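Local coordinates for protein putative oxidoreductase (Thermus thermophilus, PDB 2ISM) that is of unknown detailed function but folds as a six-bladed beta-propeller and holds a bound calcium ion, at residues Ala165-Lys170 with Arg193-Ser198; Asp125-Arg130 with Val150-Val155; Leu160-Ala165 with Trp245-Gly250; Gly133-Gly138 with Glu154-Glu159. All blocks are in the same frame, centred on the assembly; numbering follows the deposited sequence.

Contact 1: residues Ala165-Lys170 with Arg193-Ser198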
loop_
_atom_site.group_PDB
_atom_site.type_symbol
_atom_site.label_atom_id
_atom_site.label_comp_id
_atom_site.label_asym_id
_atom_site.label_seq_id
_atom_site.Cartn_x
_atom_site.Cartn_y
_atom_site.Cartn_z
ATOM N N ALA B 165 7.480 -6.894 -39.569
ATOM C CA ALA B 165 7.722 -5.700 -40.373
ATOM C C ALA B 165 6.724 -4.585 -40.065
ATOM O O ALA B 165 6.892 -3.448 -40.520
ATOM C CB ALA B 165 7.671 -6.053 -41.858
ATOM N N SER B 166 5.687 -4.911 -39.297
ATOM C CA SER B 166 4.670 -3.928 -38.927
ATOM C C SER B 166 4.808 -3.469 -37.477
ATOM O O SER B 166 5.097 -4.270 -36.595
ATOM C CB SER B 166 3.270 -4.514 -39.135
ATOM O OG SER B 166 2.277 -3.631 -38.637
ATOM N N LEU B 167 4.592 -2.177 -37.238
ATOM C CA LEU B 167 4.675 -1.633 -35.884
ATOM C C LEU B 167 3.364 -1.870 -35.123
ATOM O O LEU B 167 3.256 -1.509 -33.948
ATOM C CB LEU B 167 4.956 -0.123 -35.924
ATOM C CG LEU B 167 6.294 0.386 -36.465
ATOM C CD1 LEU B 167 6.276 1.911 -36.506
ATOM C CD2 LEU B 167 7.428 -0.115 -35.578
ATOM N N GLY B 168 2.379 -2.468 -35.792
ATOM C CA GLY B 168 1.086 -2.713 -35.168
ATOM C C GLY B 168 0.919 -4.047 -34.454
ATOM O O GLY B 168 1.477 -5.062 -34.874
ATOM N N GLY B 169 0.140 -4.042 -33.375
ATOM C CA GLY B 169 -0.090 -5.253 -32.601
ATOM C C GLY B 169 1.190 -5.647 -31.893
ATOM O O GLY B 169 1.513 -6.827 -31.778
ATOM N N LYS B 170 1.905 -4.640 -31.400
ATOM C CA LYS B 170 3.188 -4.842 -30.741
ATOM C C LYS B 170 3.348 -4.050 -29.458
ATOM O O LYS B 170 2.494 -3.254 -29.073
ATOM C CB LYS B 170 4.324 -4.362 -31.658
ATOM C CG LYS B 170 4.316 -4.880 -33.093
ATOM C CD LYS B 170 4.704 -6.348 -33.168
ATOM C CE LYS B 170 5.010 -6.756 -34.604
ATOM N NZ LYS B 170 3.838 -6.577 -35.511
ATOM N N ARG B 193 11.147 -4.812 -37.793
ATOM C CA ARG B 193 11.283 -3.472 -37.222
ATOM C C ARG B 193 12.111 -3.622 -35.948
ATOM O O ARG B 193 11.718 -4.331 -35.024
ATOM C CB ARG B 193 9.908 -2.881 -36.876
ATOM C CG ARG B 193 9.053 -2.480 -38.078
ATOM C CD ARG B 193 9.722 -1.394 -38.927
ATOM N NE ARG B 193 10.044 -0.177 -38.175
ATOM C CZ ARG B 193 9.510 1.020 -38.411
ATOM N NH1 ARG B 193 8.614 1.171 -39.378
ATOM N NH2 ARG B 193 9.880 2.072 -37.691
ATOM N N PRO B 194 13.271 -2.953 -35.880
ATOM C CA PRO B 194 14.131 -3.047 -34.696
ATOM C C PRO B 194 13.506 -2.515 -33.405
ATOM O O PRO B 194 13.991 -2.805 -32.311
ATOM C CB PRO B 194 15.381 -2.274 -35.119
ATOM C CG PRO B 194 14.822 -1.221 -36.034
ATOM C CD PRO B 194 13.819 -2.004 -36.864
ATOM N N GLU B 195 12.423 -1.754 -33.527
ATOM C CA GLU B 195 11.753 -1.200 -32.352
ATOM C C GLU B 195 10.916 -2.236 -31.596
ATOM O O GLU B 195 10.585 -2.037 -30.429
ATOM C CB GLU B 195 10.840 -0.034 -32.752
ATOM C CG GLU B 195 11.548 1.116 -33.465
ATOM C CD GLU B 195 11.628 0.921 -34.970
ATOM O OE1 GLU B 195 11.402 -0.211 -35.444
ATOM O OE2 GLU B 195 11.922 1.909 -35.677
ATOM N N VAL B 196 10.583 -3.342 -32.255
ATOM C CA VAL B 196 9.744 -4.373 -31.639
ATOM C C VAL B 196 10.329 -5.101 -30.436
ATOM O O VAL B 196 11.432 -5.646 -30.501
ATOM C CB VAL B 196 9.316 -5.435 -32.676
ATOM C CG1 VAL B 196 8.560 -6.571 -31.990
ATOM C CG2 VAL B 196 8.440 -4.794 -33.732
ATOM N N TYR B 197 9.569 -5.105 -29.344
ATOM C CA TYR B 197 9.971 -5.776 -28.117
ATOM C C TYR B 197 9.199 -7.092 -28.021
ATOM O O TYR B 197 9.780 -8.135 -27.723
ATOM C CB TYR B 197 9.666 -4.899 -26.907
ATOM C CG TYR B 197 10.248 -5.413 -25.607
ATOM C CD1 TYR B 197 11.625 -5.399 -25.382
ATOM C CD2 TYR B 197 9.418 -5.891 -24.592
ATOM C CE1 TYR B 197 12.163 -5.845 -24.172
ATOM C CE2 TYR B 197 9.941 -6.340 -23.382
ATOM C CZ TYR B 197 11.312 -6.311 -23.179
ATOM O OH TYR B 197 11.827 -6.723 -21.974
ATOM N N SER B 198 7.887 -7.033 -28.258
ATOM C CA SER B 198 7.039 -8.229 -28.244
ATOM C C SER B 198 5.969 -8.099 -29.330
ATOM O O SER B 198 5.635 -6.993 -29.749
ATOM C CB SER B 198 6.386 -8.440 -26.866
ATOM O OG SER B 198 5.482 -7.405 -26.533
#

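Contact 2: residues Asp125-Arg130 with Val150-Val155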
loop_
_atom_site.group_PDB
_atom_site.type_symbol
_atom_site.label_atom_id
_atom_site.label_comp_id
_atom_site.label_asym_id
_atom_site.label_seq_id
_atom_site.Cartn_x
_atom_site.Cartn_y
_atom_site.Cartn_z
ATOM N N ASP B 125 7.266 7.859 -35.704
ATOM C CA ASP B 125 6.126 8.106 -36.578
ATOM C C ASP B 125 5.775 6.861 -37.395
ATOM O O ASP B 125 6.597 5.957 -37.550
ATOM C CB ASP B 125 6.466 9.269 -37.527
ATOM C CG ASP B 125 5.237 10.019 -38.006
ATOM O OD1 ASP B 125 4.114 9.610 -37.646
ATOM O OD2 ASP B 125 5.397 11.021 -38.742
ATOM N N GLY B 126 4.548 6.809 -37.907
ATOM C CA GLY B 126 4.163 5.685 -38.746
ATOM C C GLY B 126 3.514 4.472 -38.112
ATOM O O GLY B 126 3.412 3.429 -38.752
ATOM N N ILE B 127 3.092 4.579 -36.859
ATOM C CA ILE B 127 2.427 3.448 -36.225
ATOM C C ILE B 127 1.067 3.353 -36.915
ATOM O O ILE B 127 0.419 4.372 -37.169
ATOM C CB ILE B 127 2.228 3.684 -34.715
ATOM C CG1 ILE B 127 3.590 3.843 -34.035
ATOM C CG2 ILE B 127 1.457 2.516 -34.109
ATOM C CD1 ILE B 127 3.503 4.269 -32.581
ATOM N N PRO B 128 0.624 2.132 -37.245
ATOM C CA PRO B 128 -0.668 1.963 -37.916
ATOM C C PRO B 128 -1.875 2.656 -37.278
ATOM O O PRO B 128 -2.007 2.733 -36.056
ATOM C CB PRO B 128 -0.843 0.444 -37.950
ATOM C CG PRO B 128 0.565 -0.048 -38.067
ATOM C CD PRO B 128 1.303 0.832 -37.084
ATOM N N ALA B 129 -2.752 3.151 -38.144
ATOM C CA ALA B 129 -4.000 3.792 -37.756
ATOM C C ALA B 129 -4.899 3.661 -38.980
ATOM O O ALA B 129 -4.408 3.621 -40.104
ATOM C CB ALA B 129 -3.776 5.260 -37.424
ATOM N N ARG B 130 -6.207 3.569 -38.768
ATOM C CA ARG B 130 -7.148 3.459 -39.880
ATOM C C ARG B 130 -8.293 4.439 -39.656
ATOM O O ARG B 130 -8.518 4.888 -38.535
ATOM C CB ARG B 130 -7.672 2.023 -40.005
ATOM C CG ARG B 130 -6.642 1.033 -40.567
ATOM C CD ARG B 130 -6.139 1.487 -41.937
ATOM N NE ARG B 130 -5.097 0.623 -42.487
ATOM C CZ ARG B 130 -4.330 0.950 -43.528
ATOM N NH1 ARG B 130 -4.486 2.123 -44.130
ATOM N NH2 ARG B 130 -3.411 0.103 -43.973
ATOM N N VAL B 150 6.053 1.227 -25.649
ATOM C CA VAL B 150 4.866 1.696 -26.371
ATOM C C VAL B 150 3.974 0.546 -26.824
ATOM O O VAL B 150 4.454 -0.380 -27.473
ATOM C CB VAL B 150 5.294 2.467 -27.642
ATOM C CG1 VAL B 150 4.081 3.105 -28.309
ATOM C CG2 VAL B 150 6.355 3.509 -27.285
ATOM N N THR B 151 2.681 0.598 -26.498
ATOM C CA THR B 151 1.777 -0.457 -26.944
ATOM C C THR B 151 1.058 0.039 -28.195
ATOM O O THR B 151 0.759 1.228 -28.313
ATOM C CB THR B 151 0.719 -0.843 -25.865
ATOM O OG1 THR B 151 -0.234 0.214 -25.706
ATOM C CG2 THR B 151 1.391 -1.115 -24.528
ATOM N N THR B 152 0.807 -0.864 -29.138
ATOM C CA THR B 152 0.119 -0.502 -30.378
ATOM C C THR B 152 -0.917 -1.558 -30.736
ATOM O O THR B 152 -0.760 -2.733 -30.394
ATOM C CB THR B 152 1.098 -0.381 -31.566
ATOM O OG1 THR B 152 1.582 -1.682 -31.926
ATOM C CG2 THR B 152 2.275 0.513 -31.200
ATOM N N GLY B 153 -1.975 -1.136 -31.423
ATOM C CA GLY B 153 -3.017 -2.065 -31.825
ATOM C C GLY B 153 -2.803 -2.468 -33.268
ATOM O O GLY B 153 -1.993 -1.847 -33.961
ATOM N N GLU B 154 -3.501 -3.504 -33.728
ATOM C CA GLU B 154 -3.348 -3.935 -35.116
ATOM C C GLU B 154 -4.430 -3.359 -36.029
ATOM O O GLU B 154 -4.716 -3.905 -37.092
ATOM C CB GLU B 154 -3.303 -5.475 -35.222
ATOM C CG GLU B 154 -4.144 -6.248 -34.214
ATOM C CD GLU B 154 -5.639 -6.105 -34.433
ATOM O OE1 GLU B 154 -6.306 -7.142 -34.639
ATOM O OE2 GLU B 154 -6.150 -4.964 -34.395
ATOM N N VAL B 155 -5.004 -2.238 -35.599
ATOM C CA VAL B 155 -6.033 -1.509 -36.342
ATOM C C VAL B 155 -7.078 -2.353 -37.069
ATOM O O VAL B 155 -7.517 -2.004 -38.164
ATOM C CB VAL B 155 -5.384 -0.528 -37.350
ATOM C CG1 VAL B 155 -4.447 0.410 -36.608
ATOM C CG2 VAL B 155 -4.626 -1.294 -38.441
HETATM O O HOH W 1 -1.697 0.879 -33.710
#

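Contact 3: residues Leu160-Ala165 with Trp245-Gly250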
loop_
_atom_site.group_PDB
_atom_site.type_symbol
_atom_site.label_atom_id
_atom_site.label_comp_id
_atom_site.label_asym_id
_atom_site.label_seq_id
_atom_site.Cartn_x
_atom_site.Cartn_y
_atom_site.Cartn_z
ATOM N N LEU B 160 -1.374 -8.032 -38.850
ATOM C CA LEU B 160 -0.261 -7.139 -38.553
ATOM C C LEU B 160 0.480 -7.574 -37.292
ATOM O O LEU B 160 1.703 -7.460 -37.216
ATOM C CB LEU B 160 -0.755 -5.699 -38.373
ATOM C CG LEU B 160 -1.394 -5.018 -39.588
ATOM C CD1 LEU B 160 -1.736 -3.575 -39.241
ATOM C CD2 LEU B 160 -0.439 -5.064 -40.768
ATOM N N ALA B 161 -0.264 -8.082 -36.313
ATOM C CA ALA B 161 0.318 -8.507 -35.037
ATOM C C ALA B 161 1.443 -9.526 -35.158
ATOM O O ALA B 161 2.375 -9.523 -34.352
ATOM C CB ALA B 161 -0.770 -9.060 -34.129
ATOM N N GLN B 162 1.348 -10.400 -36.157
ATOM C CA GLN B 162 2.354 -11.443 -36.375
ATOM C C GLN B 162 3.450 -11.015 -37.347
ATOM O O GLN B 162 4.444 -11.719 -37.528
ATOM C CB GLN B 162 1.678 -12.710 -36.911
ATOM C CG GLN B 162 0.772 -13.419 -35.918
ATOM C CD GLN B 162 1.528 -13.917 -34.704
ATOM O OE1 GLN B 162 2.599 -14.508 -34.829
ATOM N NE2 GLN B 162 0.967 -13.690 -33.521
ATOM N N ASP B 163 3.263 -9.856 -37.966
ATOM C CA ASP B 163 4.209 -9.331 -38.942
ATOM C C ASP B 163 5.311 -8.501 -38.276
ATOM O O ASP B 163 5.068 -7.381 -37.829
ATOM C CB ASP B 163 3.439 -8.481 -39.959
ATOM C CG ASP B 163 4.298 -8.010 -41.119
ATOM O OD1 ASP B 163 5.514 -8.303 -41.145
ATOM O OD2 ASP B 163 3.741 -7.336 -42.012
ATOM N N LEU B 164 6.524 -9.043 -38.210
ATOM C CA LEU B 164 7.630 -8.309 -37.597
ATOM C C LEU B 164 7.952 -7.011 -38.330
ATOM O O LEU B 164 8.615 -6.132 -37.779
ATOM C CB LEU B 164 8.888 -9.178 -37.534
ATOM C CG LEU B 164 8.887 -10.286 -36.479
ATOM C CD1 LEU B 164 10.183 -11.077 -36.569
ATOM C CD2 LEU B 164 8.728 -9.674 -35.095
ATOM N N ALA B 165 7.480 -6.894 -39.569
ATOM C CA ALA B 165 7.722 -5.700 -40.373
ATOM C C ALA B 165 6.724 -4.585 -40.065
ATOM O O ALA B 165 6.892 -3.448 -40.520
ATOM C CB ALA B 165 7.671 -6.053 -41.858
ATOM N N TRP B 245 -1.995 -13.523 -30.742
ATOM C CA TRP B 245 -3.009 -12.925 -31.610
ATOM C C TRP B 245 -2.504 -12.800 -33.048
ATOM O O TRP B 245 -1.386 -12.343 -33.277
ATOM C CB TRP B 245 -3.416 -11.540 -31.083
ATOM C CG TRP B 245 -4.482 -10.879 -31.915
ATOM C CD1 TRP B 245 -4.322 -9.832 -32.780
ATOM C CD2 TRP B 245 -5.872 -11.242 -31.977
ATOM N NE1 TRP B 245 -5.526 -9.520 -33.376
ATOM C CE2 TRP B 245 -6.490 -10.370 -32.902
ATOM C CE3 TRP B 245 -6.650 -12.221 -31.341
ATOM C CZ2 TRP B 245 -7.858 -10.447 -33.206
ATOM C CZ3 TRP B 245 -8.011 -12.299 -31.644
ATOM C CH2 TRP B 245 -8.598 -11.415 -32.570
ATOM N N PRO B 246 -3.320 -13.212 -34.042
ATOM C CA PRO B 246 -4.675 -13.770 -33.947
ATOM C C PRO B 246 -4.696 -15.299 -34.048
ATOM O O PRO B 246 -5.764 -15.905 -34.158
ATOM C CB PRO B 246 -5.378 -13.130 -35.128
ATOM C CG PRO B 246 -4.317 -13.208 -36.176
ATOM C CD PRO B 246 -3.039 -12.804 -35.433
ATOM N N ARG B 247 -3.517 -15.912 -34.017
ATOM C CA ARG B 247 -3.394 -17.364 -34.114
ATOM C C ARG B 247 -4.019 -18.047 -32.904
ATOM O O ARG B 247 -4.647 -19.102 -33.027
ATOM C CB ARG B 247 -1.920 -17.765 -34.188
ATOM C CG ARG B 247 -1.077 -16.973 -35.178
ATOM C CD ARG B 247 -1.207 -17.498 -36.597
ATOM N NE ARG B 247 -0.117 -17.013 -37.444
ATOM C CZ ARG B 247 -0.202 -15.982 -38.281
ATOM N NH1 ARG B 247 -1.335 -15.306 -38.408
ATOM N NH2 ARG B 247 0.861 -15.621 -38.986
ATOM N N VAL B 248 -3.841 -17.439 -31.736
ATOM C CA VAL B 248 -4.355 -17.996 -30.490
ATOM C C VAL B 248 -5.212 -17.007 -29.710
ATOM O O VAL B 248 -4.920 -15.811 -29.669
ATOM C CB VAL B 248 -3.200 -18.418 -29.558
ATOM C CG1 VAL B 248 -3.705 -19.384 -28.502
ATOM C CG2 VAL B 248 -2.071 -19.022 -30.367
ATOM N N VAL B 249 -6.265 -17.525 -29.087
ATOM C CA VAL B 249 -7.167 -16.733 -28.256
ATOM C C VAL B 249 -7.234 -17.470 -26.921
ATOM O O VAL B 249 -7.623 -18.637 -26.871
ATOM C CB VAL B 249 -8.588 -16.650 -28.866
ATOM C CG1 VAL B 249 -9.532 -15.947 -27.899
ATOM C CG2 VAL B 249 -8.541 -15.903 -30.190
ATOM N N GLY B 250 -6.845 -16.792 -25.847
ATOM C CA GLY B 250 -6.852 -17.420 -24.537
ATOM C C GLY B 250 -5.591 -18.247 -24.366
ATOM O O GLY B 250 -4.505 -17.807 -24.742
#

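Contact 4: residues Gly133-Gly138 with Glu154-Glu159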
loop_
_atom_site.group_PDB
_atom_site.type_symbol
_atom_site.label_atom_id
_atom_site.label_comp_id
_atom_site.label_asym_id
_atom_site.label_seq_id
_atom_site.Cartn_x
_atom_site.Cartn_y
_atom_site.Cartn_z
ATOM N N GLY B 133 -10.501 4.363 -36.687
ATOM C CA GLY B 133 -9.896 4.721 -35.412
ATOM C C GLY B 133 -9.892 3.650 -34.333
ATOM O O GLY B 133 -9.629 3.943 -33.162
ATOM N N LEU B 134 -10.169 2.410 -34.712
ATOM C CA LEU B 134 -10.195 1.318 -33.743
ATOM C C LEU B 134 -8.838 0.634 -33.624
ATOM O O LEU B 134 -8.034 0.657 -34.557
ATOM C CB LEU B 134 -11.250 0.288 -34.144
ATOM C CG LEU B 134 -12.657 0.833 -34.418
ATOM C CD1 LEU B 134 -13.578 -0.321 -34.792
ATOM C CD2 LEU B 134 -13.185 1.558 -33.194
ATOM N N HIS B 135 -8.600 0.029 -32.464
ATOM C CA HIS B 135 -7.361 -0.691 -32.181
ATOM C C HIS B 135 -6.089 0.102 -32.449
ATOM O O HIS B 135 -5.247 -0.303 -33.259
ATOM C CB HIS B 135 -7.316 -2.007 -32.964
ATOM C CG HIS B 135 -8.405 -2.969 -32.595
ATOM N ND1 HIS B 135 -8.425 -4.275 -33.041
ATOM C CD2 HIS B 135 -9.524 -2.810 -31.849
ATOM C CE1 HIS B 135 -9.510 -4.876 -32.586
ATOM N NE2 HIS B 135 -10.195 -4.010 -31.860
ATOM N N SER B 136 -5.947 1.226 -31.752
ATOM C CA SER B 136 -4.769 2.074 -31.891
ATOM C C SER B 136 -3.779 1.907 -30.738
ATOM O O SER B 136 -2.745 2.570 -30.717
ATOM C CB SER B 136 -5.181 3.547 -31.988
ATOM O OG SER B 136 -5.611 3.872 -33.300
ATOM N N GLY B 137 -4.086 1.026 -29.786
ATOM C CA GLY B 137 -3.191 0.837 -28.648
ATOM C C GLY B 137 -3.034 2.171 -27.945
ATOM O O GLY B 137 -4.038 2.793 -27.597
ATOM N N GLY B 138 -1.797 2.605 -27.705
ATOM C CA GLY B 138 -1.602 3.915 -27.111
ATOM C C GLY B 138 -0.969 4.121 -25.750
ATOM O O GLY B 138 -0.686 5.263 -25.393
ATOM N N GLU B 154 -3.501 -3.504 -33.728
ATOM C CA GLU B 154 -3.348 -3.935 -35.116
ATOM C C GLU B 154 -4.430 -3.359 -36.029
ATOM O O GLU B 154 -4.716 -3.905 -37.092
ATOM C CB GLU B 154 -3.303 -5.475 -35.222
ATOM C CG GLU B 154 -4.144 -6.248 -34.214
ATOM C CD GLU B 154 -5.639 -6.105 -34.433
ATOM O OE1 GLU B 154 -6.306 -7.142 -34.639
ATOM O OE2 GLU B 154 -6.150 -4.964 -34.395
ATOM N N VAL B 155 -5.004 -2.238 -35.599
ATOM C CA VAL B 155 -6.033 -1.509 -36.342
ATOM C C VAL B 155 -7.078 -2.353 -37.069
ATOM O O VAL B 155 -7.517 -2.004 -38.164
ATOM C CB VAL B 155 -5.384 -0.528 -37.350
ATOM C CG1 VAL B 155 -4.447 0.410 -36.608
ATOM C CG2 VAL B 155 -4.626 -1.294 -38.441
ATOM N N TYR B 156 -7.487 -3.448 -36.437
ATOM C CA TYR B 156 -8.488 -4.358 -36.991
ATOM C C TYR B 156 -8.029 -5.114 -38.239
ATOM O O TYR B 156 -8.842 -5.579 -39.036
ATOM C CB TYR B 156 -9.796 -3.614 -37.284
ATOM C CG TYR B 156 -10.987 -4.221 -36.575
ATOM C CD1 TYR B 156 -11.419 -3.736 -35.343
ATOM C CD2 TYR B 156 -11.654 -5.318 -37.121
ATOM C CE1 TYR B 156 -12.491 -4.330 -34.670
ATOM C CE2 TYR B 156 -12.721 -5.919 -36.459
ATOM C CZ TYR B 156 -13.134 -5.422 -35.238
ATOM O OH TYR B 156 -14.196 -6.021 -34.595
ATOM N N GLU B 157 -6.717 -5.216 -38.402
ATOM C CA GLU B 157 -6.109 -5.958 -39.503
ATOM C C GLU B 157 -5.216 -6.920 -38.729
ATOM O O GLU B 157 -4.001 -6.760 -38.652
ATOM C CB GLU B 157 -5.309 -5.012 -40.407
ATOM C CG GLU B 157 -6.208 -4.179 -41.333
ATOM C CD GLU B 157 -5.492 -3.011 -42.003
ATOM O OE1 GLU B 157 -4.301 -3.151 -42.351
ATOM O OE2 GLU B 157 -6.132 -1.954 -42.196
ATOM N N ARG B 158 -5.872 -7.908 -38.127
ATOM C CA ARG B 158 -5.238 -8.901 -37.270
ATOM C C ARG B 158 -3.878 -9.466 -37.668
ATOM O O ARG B 158 -3.049 -9.727 -36.797
ATOM C CB ARG B 158 -6.222 -10.044 -37.008
ATOM C CG ARG B 158 -6.629 -10.842 -38.231
ATOM C CD ARG B 158 -7.797 -11.752 -37.885
ATOM N NE ARG B 158 -9.062 -11.023 -37.855
ATOM C CZ ARG B 158 -10.060 -11.286 -37.018
ATOM N NH1 ARG B 158 -11.179 -10.572 -37.070
ATOM N NH2 ARG B 158 -9.935 -12.248 -36.115
ATOM N N GLU B 159 -3.634 -9.649 -38.961
ATOM C CA GLU B 159 -2.354 -10.197 -39.405
ATOM C C GLU B 159 -1.144 -9.315 -39.105
ATOM O O GLU B 159 -0.008 -9.792 -39.107
ATOM C CB GLU B 159 -2.392 -10.505 -40.903
ATOM C CG GLU B 159 -3.148 -11.775 -41.250
ATOM C CD GLU B 159 -2.644 -12.981 -40.475
ATOM O OE1 GLU B 159 -1.420 -13.243 -40.501
ATOM O OE2 GLU B 159 -3.473 -13.668 -39.841
#

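Contact 1: residues Ala165-Lys170 with Arg193-Ser198
The segments 165-170 and 193-198 meet at both ends: the CA atoms of A165 and R193 are 5.3 Å apart, those of K170 and S198 5.7 Å. The side chains of L167 and R193 carry one end of the contact. L167 packs over one face of the R193 guanidinium, with CD2 3.6 Å above its plane and over its centre. CD1 of L167 reaches toward NH1 and NH2. The arginine chain bends at chi2 (-61°) and chi3 (-57°), and the second bend sets NE beside L167 CD2. Nearer the backbone, R193 CG sits against A165, 3.4 Å from A165 O. E195 fixes the rotation of the guanidinium by a side-on grip. R193 NE bonds to E195 OE1, and R193 NH2 bonds almost straight to E195 OE2 at 2.9 Å in a salt bridge. The apolar leucine branch therefore packs on a group whose charge is already paired.

K170 carries the other end. Its CD rests 4.0 Å from CG1 of V196, and its CA lies 3.4 Å from S198 O. The ammonium does not cross to 193-198. NZ turns back into its own loop and donates to S166 O (2.8 Å) and G168 O, and also to D163 O. These carbonyls hold the loop around the lysine tip. S166 OG accepts from G168 N in an ST turn.

R193 to V196 form a type I beta turn that leads into strand 196-199. Y197 and S198 both face I171 of strand 170-174. This is a classic beta bulge in the outermost strand of a four-stranded antiparallel propeller blade.

Contact 2: residues Asp125-Arg130 with Val150-Val155
V155 packs against P128 and R130, and T152 against I127. The tight part is around V155. Its CG1 lies 3.4 Å from P128 O and 3.8 Å from P128 CB, and it also touches A129 N. A chi1 of -56° sets this CG1 anti to the carbonyl carbon. CG2, between the backbone N and the carbonyl carbon, meets R130 CG at 3.7 Å. The two methyls thus serve different neighbours. The second close point is methyl to methyl: I127 CG2 and T152 CG2 are 3.6 Å apart. T152 turns its hydroxyl elsewhere, to L167 O and K170 N, so its methyl is what faces the isoleucine. I127 CD1 and V150 CG1 are only loosely in touch.

Between these two points the backbones stand apart. One water donates to both chains: P128 O is 3.0 Å from it and G153 O 2.8 Å. The carbonyls are linked through the water and not directly.

The solvent side is at R130, which is exposed. Its CG packs on V155. NE forms a salt bridge with E157, beyond the two segments.

I127 belongs to strand 117-127, the outermost strand of one blade, while V150 lies in strand 148-151 of the next. Both side chains also touch Y95 of strand 92-98, and A129 touches T97 of the same strand. P128 leans on S166 and L167 in the loop before strand 170-174. The contact therefore joins two successive blades of the propeller.

Contact 3: residues Leu160-Ala165 with Trp245-Gly250
Q162 reaches W245 through its amide: NE2 donates to W245 O at 2.7 Å, with an N-H...O angle of 177°. The acceptor lies in the amide plane of Q162. At W245 the donor stands above the carbonyl plane, 52° out of it. CG of Q162 is anti to the carbonyl carbon (chi1 -68°) and lies over the centre of the R247 guanidinium, 3.6 Å above the plane. CB of Q162 meets R247 NH2 at 3.7 Å, and Q162 CG also touches P246 CD. A161 adds a smaller contact. Its CB sits at the edge of the W245 ring, 3.9 Å from CD1, and is 3.4 Å from W245 O.

The two segments are loops of different propeller blades. Segment 160-165 links strands 148-151 and 170-174; segment 245-250 links strands 232-237 and 262-264. The side chain of W245 is about 5 Å from the bound calcium ion, whose site includes E233 and Y243.

Several residues position these groups. P246 follows a cis peptide bond, and its CB covers one face of the W245 ring at 3.6 Å above the plane. W245 NE1 bonds to E154. N242 ND2 bonds to Q162 OE1, so both ends of the amide are held. R247 NH1 forms a salt bridge with E159.

Contact 4: residues Gly133-Gly138 with Glu154-Glu159
H135 ND1 donates to E154 OE2 at 2.7 Å, a His-carboxylate hydrogen bond with an N-H...O angle of 159°. The acceptor lies in the plane of the imidazole, while ND1 stands above the carboxylate plane. Y156 N reaches the same oxygen at 2.9 Å, from the opposite face of the carboxylate. OE2 is thus gripped by two donors, one from the other segment and one from its own turn. The backbones are joined next to it. V155 N donates to a lone pair of H135 O at 3.0 Å, and V155 CA makes a CA-H...O contact of 3.4 Å with L134 O.

The packing begins at Y156. Its ring forms an offset stack on H135, with ring centroids 4.7 Å apart and planes at 29°. CD1 of Y156 lies over the imidazole face, shifted toward the rim, closest to CE1. One ring edge of H135 is therefore bonded while one face is covered. L134 lies beside Y156 and points the same way, with its CD1 4.1 Å from the tyrosine CD1.

E154 to E157 form a type I' beta turn, closed by E157 N to E154 O. V155 and Y156, its two central residues, both have positive phi.

Segment 133-138 lies in the loop between strand 117-127 of one blade and strand 140-142 of the next. E74 accepts from H135 N, and N203 from G137 N. Segment 154-159 belongs to the long loop between strands 148-151 and 170-174, so the contact ties the linker between blades to a loop of the second blade.

How the contacts relate
Contacts 2 and 4 lie closest, with centres about 6 Å apart. They share E154 and V155, and T151 O accepts from G138 N between them. V155 packs on 125-130 with its methyls and bonds to 133-138 with its backbone. Contact 1 is about 10 Å from contact 2, centre to centre, and K170 O is bonded to T152 N. It shares A165 with contact 3, and R193 N bonds to L164 O. Contact 3 is nearest the bound calcium ion. The side chain of E154 is about 11 Å from the ion, and those of S198 and T152 about 10 Å and 14 Å. The loop between strands 148-151 and 170-174 supplies residues to all four contacts.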